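Long-range contacts in STM4351 (Salmonella enterica, PDB 2Y7I), which binds arginine with high specificity in the periplasm, as a family 3 bacterial solute-binding protein, probably to deliver it for uptake: residues V96-F107 against P172-A181; L110-T121 against A133-Y142. All coordinates share one frame; numbering follows the deposited sequence.

Interaction 1 of 2, residues V96-F107 against P172-A181; sequences VVVTRKGAYHTF and PDYAIMDERA. With GOL (glycerol), chain H.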
loop_
_atom_site.group_PDB
_atom_site.type_symbol
_atom_site.label_atom_id
_atom_site.label_comp_id
_atom_site.label_asym_id
_atom_site.label_seq_id
_atom_site.Cartn_x
_atom_site.Cartn_y
_atom_site.Cartn_z
ATOM N N VAL A 96 -7.984 -13.999 -17.958
ATOM C CA VAL A 96 -8.654 -15.287 -18.029
ATOM C C VAL A 96 -9.819 -15.247 -19.005
ATOM O O VAL A 96 -10.376 -14.170 -19.295
ATOM C CB VAL A 96 -9.143 -15.777 -16.624
ATOM C CG1 VAL A 96 -7.959 -16.022 -15.663
ATOM C CG2 VAL A 96 -10.149 -14.820 -16.005
ATOM N N VAL A 97 -10.187 -16.422 -19.508
ATOM C CA VAL A 97 -11.408 -16.578 -20.284
ATOM C C VAL A 97 -12.440 -17.204 -19.367
ATOM O O VAL A 97 -12.117 -18.082 -18.568
ATOM C CB VAL A 97 -11.227 -17.500 -21.511
ATOM C CG1 VAL A 97 -12.502 -17.512 -22.369
ATOM C CG2 VAL A 97 -10.032 -17.043 -22.344
ATOM N N VAL A 98 -13.674 -16.718 -19.449
ATOM C CA VAL A 98 -14.792 -17.414 -18.831
ATOM C C VAL A 98 -15.622 -18.068 -19.938
ATOM O O VAL A 98 -15.885 -17.446 -20.958
ATOM C CB VAL A 98 -15.631 -16.495 -17.915
ATOM C CG1 VAL A 98 -16.122 -15.206 -18.663
ATOM C CG2 VAL A 98 -16.770 -17.277 -17.252
ATOM N N THR A 99 -15.961 -19.348 -19.752
ATOM C CA THR A 99 -16.774 -20.102 -20.714
ATOM C C THR A 99 -17.833 -20.855 -19.930
ATOM O O THR A 99 -17.822 -20.823 -18.706
ATOM C CB THR A 99 -15.935 -21.112 -21.540
ATOM O OG1 THR A 99 -15.605 -22.258 -20.736
ATOM C CG2 THR A 99 -14.641 -20.450 -22.097
ATOM N N ARG A 100 -18.738 -21.540 -20.621
ATOM C CA ARG A 100 -19.592 -22.510 -19.944
ATOM C C ARG A 100 -18.678 -23.521 -19.236
ATOM O O ARG A 100 -17.659 -23.913 -19.790
ATOM C CB ARG A 100 -20.507 -23.208 -20.948
ATOM C CG ARG A 100 -21.749 -22.398 -21.321
ATOM C CD ARG A 100 -22.479 -22.957 -22.548
ATOM N NE ARG A 100 -22.135 -24.354 -22.837
ATOM C CZ ARG A 100 -21.248 -24.747 -23.758
ATOM N NH1 ARG A 100 -20.592 -23.850 -24.504
ATOM N NH2 ARG A 100 -21.011 -26.044 -23.929
ATOM N N LYS A 101 -19.038 -23.917 -18.017
ATOM C CA LYS A 101 -18.166 -24.726 -17.161
ATOM C C LYS A 101 -17.815 -26.056 -17.835
ATOM O O LYS A 101 -18.688 -26.779 -18.263
ATOM C CB LYS A 101 -18.842 -24.957 -15.801
ATOM C CG LYS A 101 -18.081 -25.820 -14.820
ATOM C CD LYS A 101 -18.846 -25.927 -13.496
ATOM C CE LYS A 101 -20.183 -26.649 -13.684
ATOM N NZ LYS A 101 -21.106 -26.479 -12.512
ATOM N N GLY A 102 -16.526 -26.350 -17.956
ATOM C CA GLY A 102 -16.098 -27.616 -18.568
ATOM C C GLY A 102 -16.057 -27.641 -20.086
ATOM O O GLY A 102 -15.603 -28.622 -20.667
ATOM N N ALA A 103 -16.511 -26.575 -20.743
ATOM C CA ALA A 103 -16.631 -26.592 -22.205
ATOM C C ALA A 103 -15.308 -26.388 -22.955
ATOM O O ALA A 103 -15.151 -26.873 -24.091
ATOM C CB ALA A 103 -17.694 -25.584 -22.685
ATOM N N TYR A 104 -14.378 -25.668 -22.325
ATOM C CA TYR A 104 -13.065 -25.342 -22.901
ATOM C C TYR A 104 -12.032 -25.396 -21.775
ATOM O O TYR A 104 -12.337 -25.051 -20.620
ATOM C CB TYR A 104 -13.067 -23.952 -23.596
ATOM C CG TYR A 104 -14.063 -23.869 -24.749
ATOM C CD1 TYR A 104 -13.743 -24.378 -26.014
ATOM C CD2 TYR A 104 -15.340 -23.332 -24.553
ATOM C CE1 TYR A 104 -14.674 -24.343 -27.067
ATOM C CE2 TYR A 104 -16.263 -23.284 -25.587
ATOM C CZ TYR A 104 -15.922 -23.792 -26.841
ATOM O OH TYR A 104 -16.837 -23.762 -27.866
ATOM N N HIS A 105 -10.823 -25.844 -22.116
ATOM C CA HIS A 105 -9.706 -25.862 -21.171
ATOM C C HIS A 105 -8.598 -24.907 -21.606
ATOM O O HIS A 105 -7.942 -24.281 -20.775
ATOM C CB HIS A 105 -9.122 -27.277 -21.054
ATOM C CG HIS A 105 -9.992 -28.238 -20.307
ATOM N ND1 HIS A 105 -9.710 -28.657 -19.025
ATOM C CD2 HIS A 105 -11.134 -28.875 -20.667
ATOM C CE1 HIS A 105 -10.642 -29.502 -18.622
ATOM N NE2 HIS A 105 -11.517 -29.654 -19.600
ATOM N N THR A 106 -8.379 -24.815 -22.915
ATOM C CA THR A 106 -7.224 -24.087 -23.445
ATOM C C THR A 106 -7.616 -23.162 -24.580
ATOM O O THR A 106 -8.689 -23.315 -25.200
ATOM C CB THR A 106 -6.134 -25.048 -24.004
ATOM O OG1 THR A 106 -6.623 -25.682 -25.189
ATOM C CG2 THR A 106 -5.725 -26.116 -23.000
ATOM N N PHE A 107 -6.728 -22.221 -24.885
ATOM C CA PHE A 107 -6.888 -21.378 -26.071
ATOM C C PHE A 107 -7.005 -22.191 -27.363
ATOM O O PHE A 107 -7.810 -21.849 -28.237
ATOM C CB PHE A 107 -5.756 -20.355 -26.174
ATOM C CG PHE A 107 -5.905 -19.191 -25.216
ATOM C CD1 PHE A 107 -6.943 -18.270 -25.372
ATOM C CD2 PHE A 107 -5.007 -19.017 -24.167
ATOM C CE1 PHE A 107 -7.088 -17.203 -24.493
ATOM C CE2 PHE A 107 -5.142 -17.951 -23.276
ATOM C CZ PHE A 107 -6.191 -17.038 -23.442
ATOM N N PRO A 172 -22.958 -19.573 -11.822
ATOM C CA PRO A 172 -22.228 -20.818 -11.556
ATOM C C PRO A 172 -22.243 -21.839 -12.708
ATOM O O PRO A 172 -21.545 -22.847 -12.627
ATOM C CB PRO A 172 -22.919 -21.373 -10.304
ATOM C CG PRO A 172 -24.324 -20.860 -10.397
ATOM C CD PRO A 172 -24.187 -19.477 -11.008
ATOM N N ASP A 173 -22.996 -21.576 -13.776
ATOM C CA ASP A 173 -22.936 -22.443 -14.961
ATOM C C ASP A 173 -21.648 -22.225 -15.762
ATOM O O ASP A 173 -21.341 -22.986 -16.680
ATOM C CB ASP A 173 -24.149 -22.233 -15.868
ATOM C CG ASP A 173 -25.417 -22.814 -15.289
ATOM O OD1 ASP A 173 -25.358 -23.470 -14.221
ATOM O OD2 ASP A 173 -26.484 -22.621 -15.919
ATOM N N TYR A 174 -20.914 -21.177 -15.406
ATOM C CA TYR A 174 -19.716 -20.758 -16.117
ATOM C C TYR A 174 -18.500 -20.970 -15.221
ATOM O O TYR A 174 -18.660 -21.213 -14.028
ATOM C CB TYR A 174 -19.876 -19.292 -16.560
ATOM C CG TYR A 174 -21.057 -19.166 -17.503
ATOM C CD1 TYR A 174 -22.360 -19.061 -17.009
ATOM C CD2 TYR A 174 -20.876 -19.229 -18.881
ATOM C CE1 TYR A 174 -23.453 -18.982 -17.874
ATOM C CE2 TYR A 174 -21.955 -19.155 -19.751
ATOM C CZ TYR A 174 -23.236 -19.038 -19.243
ATOM O OH TYR A 174 -24.303 -18.972 -20.111
ATOM N N ALA A 175 -17.296 -20.906 -15.793
ATOM C CA ALA A 175 -16.064 -21.095 -15.015
ATOM C C ALA A 175 -14.892 -20.444 -15.713
ATOM O O ALA A 175 -14.885 -20.304 -16.940
ATOM C CB ALA A 175 -15.766 -22.584 -14.780
ATOM N N ILE A 176 -13.899 -20.050 -14.917
ATOM C CA ILE A 176 -12.635 -19.581 -15.441
ATOM C C ILE A 176 -11.956 -20.765 -16.140
ATOM O O ILE A 176 -11.827 -21.858 -15.566
ATOM C CB ILE A 176 -11.718 -19.004 -14.325
ATOM C CG1 ILE A 176 -12.248 -17.652 -13.822
ATOM C CG2 ILE A 176 -10.268 -18.840 -14.843
ATOM C CD1 ILE A 176 -11.543 -17.136 -12.532
ATOM N N MET A 177 -11.530 -20.530 -17.375
ATOM C CA MET A 177 -10.869 -21.535 -18.187
ATOM C C MET A 177 -9.486 -21.844 -17.630
ATOM O O MET A 177 -8.822 -20.964 -17.074
ATOM C CB MET A 177 -10.808 -21.060 -19.639
ATOM C CG MET A 177 -10.494 -22.151 -20.647
ATOM S SD MET A 177 -10.435 -21.538 -22.353
ATOM C CE MET A 177 -8.840 -20.711 -22.314
ATOM N N ASP A 178 -9.060 -23.099 -17.761
ATOM C CA ASP A 178 -7.793 -23.519 -17.164
ATOM C C ASP A 178 -6.579 -22.713 -17.655
ATOM O O ASP A 178 -5.772 -22.256 -16.834
ATOM C CB ASP A 178 -7.567 -25.025 -17.311
ATOM C CG ASP A 178 -8.398 -25.839 -16.320
ATOM O OD1 ASP A 178 -8.857 -25.255 -15.315
ATOM O OD2 ASP A 178 -8.590 -27.060 -16.541
ATOM N N GLU A 179 -6.446 -22.535 -18.967
ATOM C CA GLU A 179 -5.290 -21.808 -19.485
ATOM C C GLU A 179 -5.503 -20.309 -19.323
ATOM O O GLU A 179 -6.485 -19.765 -19.824
ATOM C CB GLU A 179 -4.997 -22.142 -20.958
ATOM C CG GLU A 179 -3.711 -21.458 -21.459
ATOM C CD GLU A 179 -3.367 -21.732 -22.910
ATOM O OE1 GLU A 179 -4.129 -22.429 -23.622
ATOM O OE2 GLU A 179 -2.312 -21.228 -23.349
ATOM N N ARG A 180 -4.560 -19.661 -18.641
ATOM C CA ARG A 180 -4.572 -18.221 -18.476
ATOM C C ARG A 180 -3.554 -17.567 -19.405
ATOM O O ARG A 180 -2.689 -18.245 -19.966
ATOM C CB ARG A 180 -4.265 -17.867 -17.021
ATOM C CG ARG A 180 -5.230 -18.540 -16.062
ATOM C CD ARG A 180 -5.105 -18.025 -14.651
ATOM N NE ARG A 180 -6.110 -18.660 -13.804
ATOM C CZ ARG A 180 -6.534 -18.172 -12.642
ATOM N NH1 ARG A 180 -6.042 -17.024 -12.170
ATOM N NH2 ARG A 180 -7.447 -18.837 -11.950
ATOM N N ALA A 181 -3.665 -16.253 -19.556
ATOM C CA ALA A 181 -2.733 -15.476 -20.379
ATOM C C ALA A 181 -1.933 -14.558 -19.473
ATOM O O ALA A 181 -2.506 -13.786 -18.700
ATOM C CB ALA A 181 -3.482 -14.664 -21.422
HETATM C C1 GOL H . -13.800 -25.549 -17.926
HETATM O O1 GOL H . -14.344 -24.357 -17.513
HETATM C C2 GOL H . -12.988 -26.058 -16.758
HETATM O O2 GOL H . -13.008 -27.500 -16.777
HETATM C C3 GOL H . -11.574 -25.547 -16.922
HETATM O O3 GOL H . -11.329 -24.958 -18.208
HETATM O O HOH W 1 -8.404 -18.452 -18.607
HETATM O O HOH W 2 -13.923 -22.326 -18.637
#
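Met177 is the tightly packed part of this contact: its side chain packs between residues 104-107 and strand 96-100. With CG anti to the backbone N (chi1 -164°), CG lies 3.3 Å from His105 O, and a bend at the last torsion (chi3 76°) sets CE over the centre of the Phe107 ring, beside Val97 CG2. At the rim of the same ring, Glu179 reaches past with an extended chain; its OE1 accepts Phe107 N at 2.9 Å, the N-H arriving from above the carboxylate plane. The strands pair antiparallel through Thr99 and Ala175, extended by Lys101 N to Asp173 O and, at the other end, by Met177 N to Val97 O (2.8 Å). Past the Met177 bond the direct pairing gives way to a water, which accepts from Val97 N and donates to Met177 O and Glu179 O. The outer side, where His105 and Asp178 lie exposed to solvent, is looser and polar. His105 ND1 bonds Asp178 OD2 at 3.2 Å, bent (136°) and tilted from the ring plane, while a glycerol, probably from the crystallisation liquor, puts O3 between Tyr104 O and Asp178 N. At one end Val96 CG1 lies against a face of the Arg180 guanidinium; at the other Arg100 CG touches Tyr174 CE2 at 3.6 Å. Strand 174-176 is outermost in the mixed sheet, and strand 95-100 lies between it and 156-160. Helices 142-150 and 161-168 cover the Val98 face, with Ile176 and Tyr174 touching Leu168 and Trp167 meeting the Tyr174 ring edge-to-face.

Interaction 2 of 2, residues L110-T121 against A133-Y142; sequences LKGKKVGLENGT and AITPVAYDSY. With ZN (zinc ion), chain D; ARG (arginine), chain C.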
loop_
_atom_site.group_PDB
_atom_site.type_symbol
_atom_site.label_atom_id
_atom_site.label_comp_id
_atom_site.label_asym_id
_atom_site.label_seq_id
_atom_site.Cartn_x
_atom_site.Cartn_y
_atom_site.Cartn_z
ATOM N N LEU A 110 -10.397 -23.228 -28.160
ATOM C CA LEU A 110 -11.242 -22.150 -28.675
ATOM C C LEU A 110 -11.034 -21.843 -30.160
ATOM O O LEU A 110 -11.583 -20.867 -30.677
ATOM C CB LEU A 110 -11.069 -20.890 -27.815
ATOM C CG LEU A 110 -11.784 -20.976 -26.458
ATOM C CD1 LEU A 110 -11.197 -19.950 -25.484
ATOM C CD2 LEU A 110 -13.270 -20.738 -26.654
ATOM N N LYS A 111 -10.256 -22.681 -30.848
ATOM C CA LYS A 111 -9.989 -22.483 -32.281
ATOM C C LYS A 111 -11.305 -22.306 -33.066
ATOM O O LYS A 111 -12.202 -23.143 -32.977
ATOM C CB LYS A 111 -9.167 -23.654 -32.844
ATOM C CG LYS A 111 -8.577 -23.395 -34.233
ATOM C CD LYS A 111 -7.999 -24.663 -34.859
ATOM C CE LYS A 111 -7.658 -24.439 -36.331
ATOM N NZ LYS A 111 -7.290 -25.714 -37.028
ATOM N N GLY A 112 -11.413 -21.209 -33.811
ATOM C CA GLY A 112 -12.590 -20.956 -34.656
ATOM C C GLY A 112 -13.802 -20.427 -33.905
ATOM O O GLY A 112 -14.883 -20.307 -34.471
ATOM N N LYS A 113 -13.628 -20.098 -32.630
ATOM C CA LYS A 113 -14.755 -19.702 -31.796
ATOM C C LYS A 113 -14.702 -18.209 -31.511
ATOM O O LYS A 113 -13.678 -17.550 -31.759
ATOM C CB LYS A 113 -14.792 -20.519 -30.488
ATOM C CG LYS A 113 -14.793 -22.061 -30.673
ATOM C CD LYS A 113 -16.068 -22.576 -31.337
ATOM C CE LYS A 113 -16.027 -24.095 -31.479
ATOM N NZ LYS A 113 -17.196 -24.601 -32.227
ATOM N N LYS A 114 -15.812 -17.682 -31.007
ATOM C CA LYS A 114 -15.952 -16.257 -30.720
ATOM C C LYS A 114 -15.707 -15.979 -29.251
ATOM O O LYS A 114 -16.343 -16.582 -28.379
ATOM C CB LYS A 114 -17.345 -15.753 -31.122
ATOM C CG LYS A 114 -17.588 -15.715 -32.632
ATOM C CD LYS A 114 -19.010 -15.260 -32.966
ATOM C CE LYS A 114 -19.132 -14.939 -34.441
ATOM N NZ LYS A 114 -20.454 -14.311 -34.797
ATOM N N VAL A 115 -14.779 -15.067 -28.982
ATOM C CA VAL A 115 -14.500 -14.631 -27.621
ATOM C C VAL A 115 -14.663 -13.109 -27.509
ATOM O O VAL A 115 -14.041 -12.346 -28.248
ATOM C CB VAL A 115 -13.104 -15.100 -27.142
ATOM C CG1 VAL A 115 -12.781 -14.522 -25.768
ATOM C CG2 VAL A 115 -13.048 -16.609 -27.078
ATOM N N GLY A 116 -15.528 -12.687 -26.586
ATOM C CA GLY A 116 -15.807 -11.272 -26.383
ATOM C C GLY A 116 -14.785 -10.620 -25.469
ATOM O O GLY A 116 -14.254 -11.253 -24.551
ATOM N N LEU A 117 -14.513 -9.347 -25.723
ATOM C CA LEU A 117 -13.562 -8.564 -24.937
ATOM C C LEU A 117 -13.843 -7.088 -25.176
ATOM O O LEU A 117 -14.651 -6.739 -26.037
ATOM C CB LEU A 117 -12.111 -8.923 -25.295
ATOM C CG LEU A 117 -11.802 -9.152 -26.785
ATOM C CD1 LEU A 117 -11.675 -7.842 -27.565
ATOM C CD2 LEU A 117 -10.555 -9.989 -26.966
ATOM N N GLU A 118 -13.190 -6.216 -24.416
ATOM C CA GLU A 118 -13.458 -4.780 -24.519
ATOM C C GLU A 118 -12.491 -4.087 -25.475
ATOM O O GLU A 118 -11.296 -4.381 -25.463
ATOM C CB GLU A 118 -13.336 -4.145 -23.137
ATOM C CG GLU A 118 -14.167 -2.900 -22.884
ATOM C CD GLU A 118 -14.271 -2.600 -21.391
ATOM O OE1 GLU A 118 -13.229 -2.669 -20.736
ATOM O OE2 GLU A 118 -15.386 -2.364 -20.870
ATOM N N ASN A 119 -13.020 -3.168 -26.287
ATOM C CA ASN A 119 -12.213 -2.324 -27.174
ATOM C C ASN A 119 -11.186 -1.547 -26.371
ATOM O O ASN A 119 -11.501 -1.052 -25.297
ATOM C CB ASN A 119 -13.103 -1.320 -27.913
ATOM C CG ASN A 119 -13.700 -1.888 -29.174
ATOM O OD1 ASN A 119 -12.997 -2.505 -29.975
ATOM N ND2 ASN A 119 -15.002 -1.672 -29.368
ATOM N N GLY A 120 -9.971 -1.428 -26.897
ATOM C CA GLY A 120 -8.934 -0.586 -26.277
ATOM C C GLY A 120 -8.102 -1.227 -25.174
ATOM O O GLY A 120 -7.182 -0.588 -24.626
ATOM N N THR A 121 -8.388 -2.494 -24.880
ATOM C CA THR A 121 -7.757 -3.188 -23.744
ATOM C C THR A 121 -6.501 -3.985 -24.102
ATOM O O THR A 121 -6.254 -4.309 -25.271
ATOM C CB THR A 121 -8.754 -4.133 -23.001
ATOM O OG1 THR A 121 -9.167 -5.200 -23.870
ATOM C CG2 THR A 121 -9.958 -3.361 -22.524
ATOM N N ALA A 133 -6.219 -17.708 -34.151
ATOM C CA ALA A 133 -7.201 -18.705 -34.577
ATOM C C ALA A 133 -8.545 -18.507 -33.862
ATOM O O ALA A 133 -9.536 -19.168 -34.192
ATOM C CB ALA A 133 -6.664 -20.122 -34.358
ATOM N N ILE A 134 -8.558 -17.612 -32.872
ATOM C CA ILE A 134 -9.777 -17.250 -32.154
ATOM C C ILE A 134 -10.314 -15.941 -32.714
ATOM O O ILE A 134 -9.545 -15.020 -32.989
ATOM C CB ILE A 134 -9.528 -17.098 -30.627
ATOM C CG1 ILE A 134 -8.881 -18.371 -30.050
ATOM C CG2 ILE A 134 -10.840 -16.777 -29.911
ATOM C CD1 ILE A 134 -8.422 -18.237 -28.605
ATOM N N THR A 135 -11.627 -15.874 -32.895
ATOM C CA THR A 135 -12.276 -14.659 -33.364
ATOM C C THR A 135 -12.568 -13.742 -32.190
ATOM O O THR A 135 -13.376 -14.083 -31.314
ATOM C CB THR A 135 -13.581 -14.947 -34.128
ATOM O OG1 THR A 135 -13.294 -15.728 -35.291
ATOM C CG2 THR A 135 -14.258 -13.627 -34.560
ATOM N N PRO A 136 -11.907 -12.573 -32.157
ATOM C CA PRO A 136 -12.192 -11.627 -31.091
ATOM C C PRO A 136 -13.413 -10.783 -31.456
ATOM O O PRO A 136 -13.570 -10.370 -32.617
ATOM C CB PRO A 136 -10.918 -10.776 -31.025
ATOM C CG PRO A 136 -10.314 -10.859 -32.424
ATOM C CD PRO A 136 -10.932 -12.044 -33.132
ATOM N N VAL A 137 -14.300 -10.571 -30.492
ATOM C CA VAL A 137 -15.489 -9.777 -30.739
ATOM C C VAL A 137 -15.416 -8.624 -29.759
ATOM O O VAL A 137 -15.411 -8.836 -28.548
ATOM C CB VAL A 137 -16.790 -10.601 -30.540
ATOM C CG1 VAL A 137 -18.030 -9.762 -30.891
ATOM C CG2 VAL A 137 -16.749 -11.879 -31.379
ATOM N N ALA A 138 -15.346 -7.409 -30.300
ATOM C CA ALA A 138 -15.098 -6.207 -29.510
ATOM C C ALA A 138 -16.409 -5.593 -29.025
ATOM O O ALA A 138 -17.382 -5.499 -29.786
ATOM C CB ALA A 138 -14.322 -5.188 -30.349
ATOM N N TYR A 139 -16.399 -5.165 -27.767
ATOM C CA TYR A 139 -17.532 -4.523 -27.103
ATOM C C TYR A 139 -17.032 -3.274 -26.399
ATOM O O TYR A 139 -15.902 -3.255 -25.921
ATOM C CB TYR A 139 -18.112 -5.465 -26.034
ATOM C CG TYR A 139 -18.774 -6.696 -26.605
ATOM C CD1 TYR A 139 -18.040 -7.858 -26.853
ATOM C CD2 TYR A 139 -20.135 -6.694 -26.907
ATOM C CE1 TYR A 139 -18.647 -8.990 -27.397
ATOM C CE2 TYR A 139 -20.763 -7.834 -27.440
ATOM C CZ TYR A 139 -20.008 -8.969 -27.689
ATOM O OH TYR A 139 -20.631 -10.071 -28.220
ATOM N N ASP A 140 -17.866 -2.238 -26.307
ATOM C CA ASP A 140 -17.536 -1.117 -25.420
ATOM C C ASP A 140 -18.016 -1.298 -23.975
ATOM O O ASP A 140 -18.058 -0.342 -23.191
ATOM C CB ASP A 140 -17.995 0.226 -26.011
ATOM C CG ASP A 140 -16.993 0.781 -26.995
ATOM O OD1 ASP A 140 -16.112 0.006 -27.423
ATOM O OD2 ASP A 140 -17.059 1.972 -27.352
ATOM N N SER A 141 -18.397 -2.520 -23.622
ATOM C CA SER A 141 -18.797 -2.810 -22.246
ATOM C C SER A 141 -18.796 -4.303 -21.993
ATOM O O SER A 141 -19.498 -5.044 -22.686
ATOM C CB SER A 141 -20.197 -2.248 -21.974
ATOM O OG SER A 141 -20.658 -2.654 -20.697
ATOM N N TYR A 142 -18.008 -4.732 -21.003
ATOM C CA TYR A 142 -18.030 -6.128 -20.567
ATOM C C TYR A 142 -19.452 -6.606 -20.251
ATOM O O TYR A 142 -19.764 -7.776 -20.451
ATOM C CB TYR A 142 -17.001 -6.397 -19.436
ATOM C CG TYR A 142 -15.617 -6.683 -19.990
ATOM C CD1 TYR A 142 -15.330 -7.905 -20.588
ATOM C CD2 TYR A 142 -14.599 -5.722 -19.942
ATOM C CE1 TYR A 142 -14.064 -8.178 -21.128
ATOM C CE2 TYR A 142 -13.320 -5.986 -20.468
ATOM C CZ TYR A 142 -13.062 -7.220 -21.068
ATOM O OH TYR A 142 -11.818 -7.489 -21.635
HETATM ZN ZN ZN D . -15.735 2.592 -28.484
HETATM N N ARG C . -6.865 -4.089 -17.346
HETATM C CA ARG C . -7.318 -4.093 -18.772
HETATM C C ARG C . -6.577 -3.013 -19.550
HETATM O O ARG C . -6.827 -2.828 -20.739
HETATM C CB ARG C . -8.842 -3.870 -18.872
HETATM C CG ARG C . -9.341 -2.603 -18.153
HETATM C CD ARG C . -10.825 -2.337 -18.396
HETATM N NE ARG C . -11.318 -1.339 -17.443
HETATM C CZ ARG C . -12.561 -0.864 -17.405
HETATM N NH1 ARG C . -13.486 -1.274 -18.275
HETATM N NH2 ARG C . -12.879 0.029 -16.491
HETATM O OXT ARG C . -5.729 -2.289 -18.995
HETATM O O HOH W 3 -15.965 0.437 -21.761
HETATM O O HOH W 4 -13.905 0.230 -24.791
HETATM O O HOH W 5 -17.421 -2.870 -30.750
#
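Strands 114-118 and 135-139 run parallel with a 34° twist between their axes, joined by an unbroken ladder from Thr135 N to Lys113 O through to Asn119 N to Tyr139 O. Before it, Gly112 N, in the type II turn 110-113, reaches Ala133 O at 2.8 Å. Ile134 fills the buried start of the contact, its CG2 3.6 Å from Val115 CG2 and its CD1 against Leu110 CB. On the opposite face Val137 CG2 lies by Lys114 CB, and the Tyr139 ring turns an edge to Gly116 CA, 3.8 Å from CE1; its hydroxyl bonds Asp148. The pair forms a beta-alpha-beta unit with helix 122-130 as the crossover, and the C-terminal ends of both strands open on the ligand cleft, as in periplasmic binding proteins. There Glu118 leaves its strand with CG swung away from the backbone N (chi1 -152°) and an extended chain beyond, and OE1 takes NH1 of the bound arginine at 2.8 Å. OE2 has its own partner in Thr15. Tyr142 packs beside this chain, CE2 3.2 Å from Glu118 CB, while its hydroxyl bonds Phe158 O and weakly receives Glu118 N. Thr121 caps helix 122-130 at its N terminus; OG1 also donates to Glu118 O, tying together the turn 118-121. In the conformer described, one of two modelled, Asn119 ND2 reaches Asp140 OD1, just past the other strand, at 2.8 Å, nearly straight (165°) and in its own amide plane, with the carboxylate almost perpendicular to that plane. The other oxygen, Asp140 OD2, binds zinc at 1.9 Å together with Asp55.

Both contacts belong to one mixed five-stranded sheet and lie at its two edges: interaction 2 joins outermost strand 135-139 to 114-118, interaction 1 joins 95-100 to outermost strand 174-176, and strand 156-160 lies between the two pairs. Their centres are about 14 Å apart. Along the chain, 110-121 and 133-142 both fall between 96-107 and 172-181, which nests interaction 2 inside interaction 1. They touch where Phe107 CD1 packs on Ile134 CD1 at 3.6 Å and where Met177 and Tyr104 pack on Leu110. Interaction 2 is the cleft-side pair, supplying Glu118 and Thr121 to the arginine pocket and Asp140 to one zinc site; interaction 1, at the sheet's far edge, lies away from these sites.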